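Local structure of phytoene synthase (Enterococcus hirae, 5IYS) at residues 68-71 against 72-76; 221-224 against 225-228; 276-279 against 280-283. The protein probably joins two farnesyl diphosphate molecules head to head as a magnesium-dependent dehydrosqualene synthase of the squalene/phytoene synthase family. All coordinates share one frame; numbering follows the deposited sequence.

The three contacts come in series along the chain, each within a single helix of this all-helical squalene/phytoene synthase fold. Contact 1 lies on helix 65-80, contact 2 on helix 207-227 and contact 3 on helix 272-287. Contacts 1 and 2 are on opposite sides of the chain's centre, with about 33 Å between their centres. Contact 3 is about 39 Å from contact 1, centre to centre, but only about 18 Å from contact 2. Contacts 2 and 3 both pack against helix 236-258. Contacts 1 and 2 also touch helices that carry magnesium ligands, 39-60 and 155-172, while contact 3 lies away from the annotated sites. A bound farnesyl thiodiphosphate comes nearest to contact 2, about 7 Å from the Ser227 side chain.

Contact 1 (68-71 against 72-76); sequences LRQL and ERQLL
Residues 68-71 and 72-76 form one run of alpha-helix, with backbone bonds from Glu72 N to Leu68 O (2.9 Å), Arg73 N to Arg69 O, Gln74 N to Gln70 O and Leu75 N to Leu71 O. The run belongs to helix 65-80 of the squalene/phytoene synthase fold. Leu68, Leu71 and Leu75 are buried, and the polar side chains pack along the helix beside them. Glu72 folds back along the helix. Its CG is anti to its own carbonyl carbon (chi1 -64°), which brings that CG to 3.2 Å from Leu68 O. The chain then runs on extended, and Glu72 OE2 lies 3.8 Å from Leu68 CG, the nearest side-chain atom of Leu68. Glu72 OE1 has a long, weak ion pair with Arg114. Gln74 takes the same turn at chi1, and its CG sits 3.3 Å from Gln70 O. Its amide lies obliquely to that of Gln70, with the two planes 40° apart. Gln74 OE1 accepts a hydrogen bond from Trp89 NE1, which ties this amide to helix 87-98. Leu71 and Leu68 touch helix 39-60, which carries the magnesium ligands Asp56 and Asp60. Leu68 meets Ile59 there, and its side chain is about 8 Å from that of Asp56. Leu75 reaches Phe107 and Leu110 of helix 104-116. On the outer side, the bent chain of Arg73 lays one guanidinium face over Gln70 CA, and its NH2 is 4.0 Å from Gln70 CG. Leu71 CD1 meets Gln74 OE1 at 3.7 Å, the two side chains crossing at about a right angle.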
loop_
_atom_site.group_PDB
_atom_site.type_symbol
_atom_site.label_atom_id
_atom_site.label_comp_id
_atom_site.label_asym_id
_atom_site.label_seq_id
_atom_site.Cartn_x
_atom_site.Cartn_y
_atom_site.Cartn_z
ATOM N N LEU A 68 -1.517 -19.448 -1.500
ATOM C CA LEU A 68 -1.524 -18.379 -2.496
ATOM C C LEU A 68 -2.036 -18.915 -3.824
ATOM O O LEU A 68 -2.824 -18.245 -4.484
ATOM C CB LEU A 68 -0.154 -17.705 -2.640
ATOM C CG LEU A 68 -0.090 -16.399 -3.444
ATOM C CD1 LEU A 68 -0.953 -15.320 -2.816
ATOM C CD2 LEU A 68 1.352 -15.907 -3.563
ATOM N N ARG A 69 -1.744 -20.182 -4.120
ATOM C CA ARG A 69 -2.370 -20.865 -5.261
ATOM C C ARG A 69 -3.894 -20.971 -5.214
ATOM O O ARG A 69 -4.560 -20.864 -6.245
ATOM C CB ARG A 69 -1.783 -22.271 -5.454
ATOM C CG ARG A 69 -0.432 -22.262 -6.172
ATOM C CD ARG A 69 0.060 -23.664 -6.541
ATOM N NE ARG A 69 0.310 -24.517 -5.383
ATOM C CZ ARG A 69 1.466 -24.581 -4.725
ATOM N NH1 ARG A 69 2.499 -23.838 -5.102
ATOM N NH2 ARG A 69 1.594 -25.399 -3.688
ATOM N N GLN A 70 -4.430 -21.370 -4.065
ATOM C CA GLN A 70 -5.875 -21.405 -3.890
ATOM C C GLN A 70 -6.506 -20.030 -4.149
ATOM O O GLN A 70 -7.625 -19.934 -4.645
ATOM C CB GLN A 70 -6.231 -21.802 -2.463
ATOM C CG GLN A 70 -7.733 -21.698 -2.250
ATOM C CD GLN A 70 -8.181 -21.997 -0.834
ATOM O OE1 GLN A 70 -7.405 -21.873 0.120
ATOM N NE2 GLN A 70 -9.462 -22.354 -0.686
ATOM N N LEU A 71 -5.851 -18.995 -3.638
ATOM C CA LEU A 71 -6.316 -17.622 -3.798
ATOM C C LEU A 71 -6.302 -17.276 -5.285
ATOM O O LEU A 71 -7.222 -16.633 -5.785
ATOM C CB LEU A 71 -5.450 -16.652 -2.971
ATOM C CG LEU A 71 -5.871 -15.185 -2.940
ATOM C CD1 LEU A 71 -7.313 -15.098 -2.461
ATOM C CD2 LEU A 71 -4.986 -14.337 -2.034
ATOM N N GLU A 72 -5.298 -17.758 -6.008
ATOM C CA GLU A 72 -5.207 -17.472 -7.445
ATOM C C GLU A 72 -6.334 -18.180 -8.188
ATOM O O GLU A 72 -6.863 -17.659 -9.167
ATOM C CB GLU A 72 -3.867 -17.942 -8.034
ATOM C CG GLU A 72 -2.603 -17.248 -7.496
ATOM C CD GLU A 72 -1.301 -18.025 -7.754
ATOM O OE1 GLU A 72 -1.103 -18.523 -8.886
ATOM O OE2 GLU A 72 -0.445 -18.116 -6.839
ATOM N N ARG A 73 -6.705 -19.370 -7.724
ATOM C CA ARG A 73 -7.766 -20.114 -8.382
ATOM C C ARG A 73 -9.117 -19.446 -8.170
ATOM O O ARG A 73 -9.966 -19.477 -9.057
ATOM C CB ARG A 73 -7.845 -21.543 -7.840
ATOM C CG ARG A 73 -9.093 -22.284 -8.319
ATOM C CD ARG A 73 -9.116 -23.739 -7.856
ATOM N NE ARG A 73 -9.635 -23.906 -6.496
ATOM C CZ ARG A 73 -8.945 -24.434 -5.484
ATOM N NH1 ARG A 73 -7.686 -24.819 -5.655
ATOM N NH2 ARG A 73 -9.514 -24.585 -4.295
ATOM N N GLN A 74 -9.328 -18.912 -6.970
ATOM C CA GLN A 74 -10.538 -18.155 -6.673
ATOM C C GLN A 74 -10.664 -16.896 -7.537
ATOM O O GLN A 74 -11.737 -16.586 -8.054
ATOM C CB GLN A 74 -10.539 -17.779 -5.202
ATOM C CG GLN A 74 -10.755 -18.992 -4.341
ATOM C CD GLN A 74 -10.627 -18.669 -2.882
ATOM O OE1 GLN A 74 -9.937 -17.731 -2.500
ATOM N NE2 GLN A 74 -11.228 -19.507 -2.039
ATOM N N LEU A 75 -9.535 -16.247 -7.772
ATOM C CA LEU A 75 -9.534 -15.020 -8.566
ATOM C C LEU A 75 -9.827 -15.372 -10.033
ATOM O O LEU A 75 -10.563 -14.654 -10.718
ATOM C CB LEU A 75 -8.153 -14.352 -8.451
ATOM C CG LEU A 75 -7.948 -13.114 -9.340
ATOM C CD1 LEU A 75 -9.026 -12.083 -9.131
ATOM C CD2 LEU A 75 -6.509 -12.567 -9.032
ATOM N N LEU A 76 -9.248 -16.468 -10.528
ATOM C CA LEU A 76 -9.544 -16.895 -11.890
ATOM C C LEU A 76 -11.034 -17.178 -12.030
ATOM O O LEU A 76 -11.648 -16.799 -13.028
ATOM C CB LEU A 76 -8.734 -18.126 -12.329
ATOM C CG LEU A 76 -7.236 -17.896 -12.601
ATOM C CD1 LEU A 76 -6.452 -19.210 -12.530
ATOM C CD2 LEU A 76 -6.974 -17.188 -13.945
#

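Contact 2 (221-224 against 225-228)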
loop_
_atom_site.group_PDB
_atom_site.type_symbol
_atom_site.label_atom_id
_atom_site.label_comp_id
_atom_site.label_asym_id
_atom_site.label_seq_id
_atom_site.Cartn_x
_atom_site.Cartn_y
_atom_site.Cartn_z
ATOM N N GLU A 221 9.422 10.966 -1.782
ATOM C CA GLU A 221 8.792 12.273 -1.572
ATOM C C GLU A 221 8.397 12.955 -2.878
ATOM O O GLU A 221 7.302 13.512 -3.013
ATOM C CB GLU A 221 9.730 13.191 -0.763
ATOM C CG GLU A 221 9.650 12.935 0.721
ATOM C CD GLU A 221 10.768 13.595 1.512
ATOM O OE1 GLU A 221 11.751 14.047 0.897
ATOM O OE2 GLU A 221 10.651 13.666 2.753
ATOM N N ASN A 222 9.260 12.828 -3.876
ATOM C CA ASN A 222 8.935 13.261 -5.232
ATOM C C ASN A 222 7.742 12.532 -5.814
ATOM O O ASN A 222 6.876 13.142 -6.448
ATOM C CB ASN A 222 10.135 13.028 -6.165
ATOM C CG ASN A 222 11.273 14.007 -5.912
ATOM O OD1 ASN A 222 12.373 13.838 -6.443
ATOM N ND2 ASN A 222 11.009 15.046 -5.131
ATOM N N LEU A 223 7.681 11.224 -5.585
ATOM C CA LEU A 223 6.532 10.464 -6.068
ATOM C C LEU A 223 5.212 10.815 -5.393
ATOM O O LEU A 223 4.177 10.808 -6.065
ATOM C CB LEU A 223 6.782 8.962 -5.972
ATOM C CG LEU A 223 7.939 8.439 -6.825
ATOM C CD1 LEU A 223 8.302 7.042 -6.304
ATOM C CD2 LEU A 223 7.492 8.356 -8.270
ATOM N N TYR A 224 5.230 11.043 -4.072
ATOM C CA TYR A 224 4.056 11.521 -3.367
ATOM C C TYR A 224 3.594 12.794 -4.069
ATOM O O TYR A 224 2.428 12.929 -4.456
ATOM C CB TYR A 224 4.364 11.785 -1.877
ATOM C CG TYR A 224 4.336 10.545 -0.985
ATOM C CD1 TYR A 224 3.140 9.859 -0.724
ATOM C CD2 TYR A 224 5.466 10.157 -0.296
ATOM C CE1 TYR A 224 3.107 8.765 0.148
ATOM C CE2 TYR A 224 5.457 9.041 0.540
ATOM C CZ TYR A 224 4.278 8.363 0.768
ATOM O OH TYR A 224 4.278 7.300 1.670
ATOM N N GLU A 225 4.487 13.765 -4.138
ATOM C CA GLU A 225 4.137 15.049 -4.748
ATOM C C GLU A 225 3.616 14.938 -6.180
ATOM O O GLU A 225 2.599 15.548 -6.510
ATOM C CB GLU A 225 5.290 16.049 -4.645
ATOM C CG GLU A 225 5.365 16.766 -3.288
ATOM C CD GLU A 225 4.206 17.738 -3.054
ATOM O OE1 GLU A 225 3.746 18.357 -4.041
ATOM O OE2 GLU A 225 3.723 17.859 -1.900
ATOM N N GLU A 226 4.290 14.162 -7.024
ATOM C CA GLU A 226 3.799 13.891 -8.361
ATOM C C GLU A 226 2.410 13.266 -8.389
ATOM O O GLU A 226 1.573 13.652 -9.198
ATOM C CB GLU A 226 4.789 13.064 -9.187
ATOM C CG GLU A 226 6.141 13.742 -9.448
ATOM C CD GLU A 226 7.197 12.750 -9.900
ATOM O OE1 GLU A 226 6.819 11.796 -10.607
ATOM O OE2 GLU A 226 8.388 12.912 -9.531
ATOM N N SER A 227 2.138 12.346 -7.473
ATOM C CA SER A 227 0.863 11.621 -7.516
ATOM C C SER A 227 -0.304 12.548 -7.209
ATOM O O SER A 227 -1.437 12.269 -7.620
ATOM C CB SER A 227 0.853 10.434 -6.528
ATOM O OG SER A 227 0.708 10.891 -5.180
ATOM N N PHE A 228 -0.035 13.604 -6.445
ATOM C CA PHE A 228 -1.067 14.570 -6.050
ATOM C C PHE A 228 -1.636 15.357 -7.243
ATOM O O PHE A 228 -2.715 15.937 -7.149
ATOM C CB PHE A 228 -0.544 15.556 -4.988
ATOM C CG PHE A 228 -0.114 14.911 -3.687
ATOM C CD1 PHE A 228 -0.445 13.591 -3.392
ATOM C CD2 PHE A 228 0.688 15.617 -2.785
ATOM C CE1 PHE A 228 -0.124 13.027 -2.160
ATOM C CE2 PHE A 228 1.038 15.062 -1.552
ATOM C CZ PHE A 228 0.660 13.754 -1.250
#
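The Phe228 ring holds the carbonyl oxygen of Tyr224 over the centre of one face, 3.1 Å above the ring plane. The nearest ring atom to Tyr224 O is CD1, also at 3.1 Å. Farther along the ring, CZ makes an apolar contact with Tyr224 CB at 4.2 Å. The ring also meets that of Phe231, with the planes about 30° apart. Phe228 CG is anti to its own carbonyl carbon (chi1 -62°), which turns the ring back over the preceding turn. The same Tyr224 O accepts hydrogen bonds from Phe228 N (3.2 Å) and from Ser227 OG (2.8 Å), and a weak one from Ser227 N. Tyr224 O is thus gripped by a serine hydroxyl as well as by backbone NH groups. Glu226 lies back along the helix over Asn222, with CG 3.1 Å from Asn222 O and OE2 3.8 Å from Asn222 CB. Its OE1 forms a salt bridge with Lys160. Tyr224 OH is hydrogen-bonded to Thr168 OG1. Both of these partners flank the contact on helix 155-172, which also carries the magnesium ligand Asn169. Tyr224 and Ser227 touch Leu161 of that helix. Toward helix 236-258, Tyr224 meets Tyr249, Phe228 meets Ala246, and Glu221 makes a salt bridge to Arg257.

Contact 3 (276-279 against 280-283); sequences VQLL and KEVK
With CG anti to its carbonyl carbon (chi1 -70°) and a chain extended until it bends at chi4 (80°), Lys280 reaches Val276. Val276 turns CG1 anti to its backbone N. The two side chains then lie side by side and point the same way, with Lys280 NZ 3.5 Å from Val276 CG1. The contact is between the ammonium end and a methyl group. The hydrocarbon part of the lysine also follows the helix surface, with Lys280 CG 3.7 Å from Val276 O. Residues 276-283 are continuous alpha-helix, part of helix 272-287 near the C-terminus. Each NH from Lys280 to Lys283 bonds to the carbonyl four residues before it, and Val282 N to Leu278 O is the shortest of these bonds at 2.7 Å. Glu281 uses the same first rotation as Lys280 and runs back along the helix. Its CG is 3.5 Å from Gln277 O. The Glu281 and Leu278 side chains cross at a slant, and Glu281 OE1 touches Leu278 CD2 at 3.7 Å. The other oxygen, OE2, makes a salt bridge with Arg274, which also donates a hydrogen bond to Gln277 OE1. One guanidinium thus holds both polar side chains on this flank, and the negative charge of Glu281 has its partner within the same helix. Val282 presents CG2 to the backbone, 3.4 Å from Leu278 O, on the buried side. Leu279 O accepts two bonds, one from Lys283 N at 3.0 Å and one from Gln240 NE2 of helix 236-258. This second bond fastens the helix to its neighbour. Around it, Leu279 rests on Ser244, Val282 on Gln240 and Phe247, and Lys283 on Gln240, so helix 236-258 covers this side of the C-terminal helix.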
loop_
_atom_site.group_PDB
_atom_site.type_symbol
_atom_site.label_atom_id
_atom_site.label_comp_id
_atom_site.label_asym_id
_atom_site.label_seq_id
_atom_site.Cartn_x
_atom_site.Cartn_y
_atom_site.Cartn_z
ATOM N N VAL A 276 -4.404 13.243 13.646
ATOM C CA VAL A 276 -5.479 14.245 13.647
ATOM C C VAL A 276 -4.954 15.557 13.095
ATOM O O VAL A 276 -5.616 16.217 12.291
ATOM C CB VAL A 276 -6.065 14.466 15.078
ATOM C CG1 VAL A 276 -6.970 15.742 15.100
ATOM C CG2 VAL A 276 -6.895 13.240 15.466
ATOM N N GLN A 277 -3.736 15.908 13.477
ATOM C CA GLN A 277 -3.111 17.101 12.932
ATOM C C GLN A 277 -3.024 17.016 11.417
ATOM O O GLN A 277 -3.263 17.996 10.703
ATOM C CB GLN A 277 -1.691 17.265 13.482
ATOM C CG GLN A 277 -1.665 17.789 14.890
ATOM C CD GLN A 277 -0.249 18.070 15.342
ATOM O OE1 GLN A 277 0.635 17.227 15.180
ATOM N NE2 GLN A 277 -0.034 19.246 15.934
ATOM N N LEU A 278 -2.638 15.846 10.932
ATOM C CA LEU A 278 -2.510 15.638 9.495
ATOM C C LEU A 278 -3.840 15.723 8.732
ATOM O O LEU A 278 -3.912 16.307 7.635
ATOM C CB LEU A 278 -1.776 14.307 9.211
ATOM C CG LEU A 278 -0.255 14.383 9.441
ATOM C CD1 LEU A 278 0.451 13.031 9.643
ATOM C CD2 LEU A 278 0.448 15.147 8.354
ATOM N N LEU A 279 -4.910 15.197 9.324
ATOM C CA LEU A 279 -6.241 15.347 8.702
ATOM C C LEU A 279 -6.604 16.822 8.516
ATOM O O LEU A 279 -7.215 17.199 7.510
ATOM C CB LEU A 279 -7.326 14.639 9.500
ATOM C CG LEU A 279 -7.199 13.137 9.782
ATOM C CD1 LEU A 279 -8.383 12.580 10.567
ATOM C CD2 LEU A 279 -6.901 12.282 8.552
ATOM N N LYS A 280 -6.296 17.639 9.522
ATOM C CA LYS A 280 -6.564 19.066 9.422
ATOM C C LYS A 280 -5.655 19.700 8.378
ATOM O O LYS A 280 -6.110 20.560 7.624
ATOM C CB LYS A 280 -6.353 19.776 10.766
ATOM C CG LYS A 280 -7.417 19.413 11.824
ATOM C CD LYS A 280 -7.186 20.169 13.128
ATOM C CE LYS A 280 -8.466 20.125 13.954
ATOM N NZ LYS A 280 -8.492 18.808 14.609
ATOM N N GLU A 281 -4.369 19.340 8.366
ATOM C CA GLU A 281 -3.505 19.822 7.297
ATOM C C GLU A 281 -4.045 19.455 5.932
ATOM O O GLU A 281 -3.831 20.190 4.976
ATOM C CB GLU A 281 -2.078 19.284 7.374
ATOM C CG GLU A 281 -1.253 19.835 8.505
ATOM C CD GLU A 281 0.121 19.194 8.578
ATOM O OE1 GLU A 281 0.656 18.791 7.520
ATOM O OE2 GLU A 281 0.648 19.075 9.707
ATOM N N VAL A 282 -4.529 18.224 5.803
ATOM C CA VAL A 282 -5.035 17.741 4.528
ATOM C C VAL A 282 -6.229 18.589 4.119
ATOM O O VAL A 282 -6.288 19.064 2.984
ATOM C CB VAL A 282 -5.375 16.232 4.619
ATOM C CG1 VAL A 282 -6.476 15.822 3.642
ATOM C CG2 VAL A 282 -4.089 15.433 4.403
ATOM N N LYS A 283 -7.088 18.898 5.088
ATOM C CA LYS A 283 -8.274 19.686 4.791
ATOM C C LYS A 283 -7.876 21.097 4.324
ATOM O O LYS A 283 -8.463 21.598 3.364
ATOM C CB LYS A 283 -9.222 19.740 5.984
ATOM C CG LYS A 283 -10.511 20.504 5.701
ATOM C CD LYS A 283 -11.518 20.352 6.819
ATOM C CE LYS A 283 -11.169 21.254 7.986
ATOM N NZ LYS A 283 -12.317 21.460 8.929
#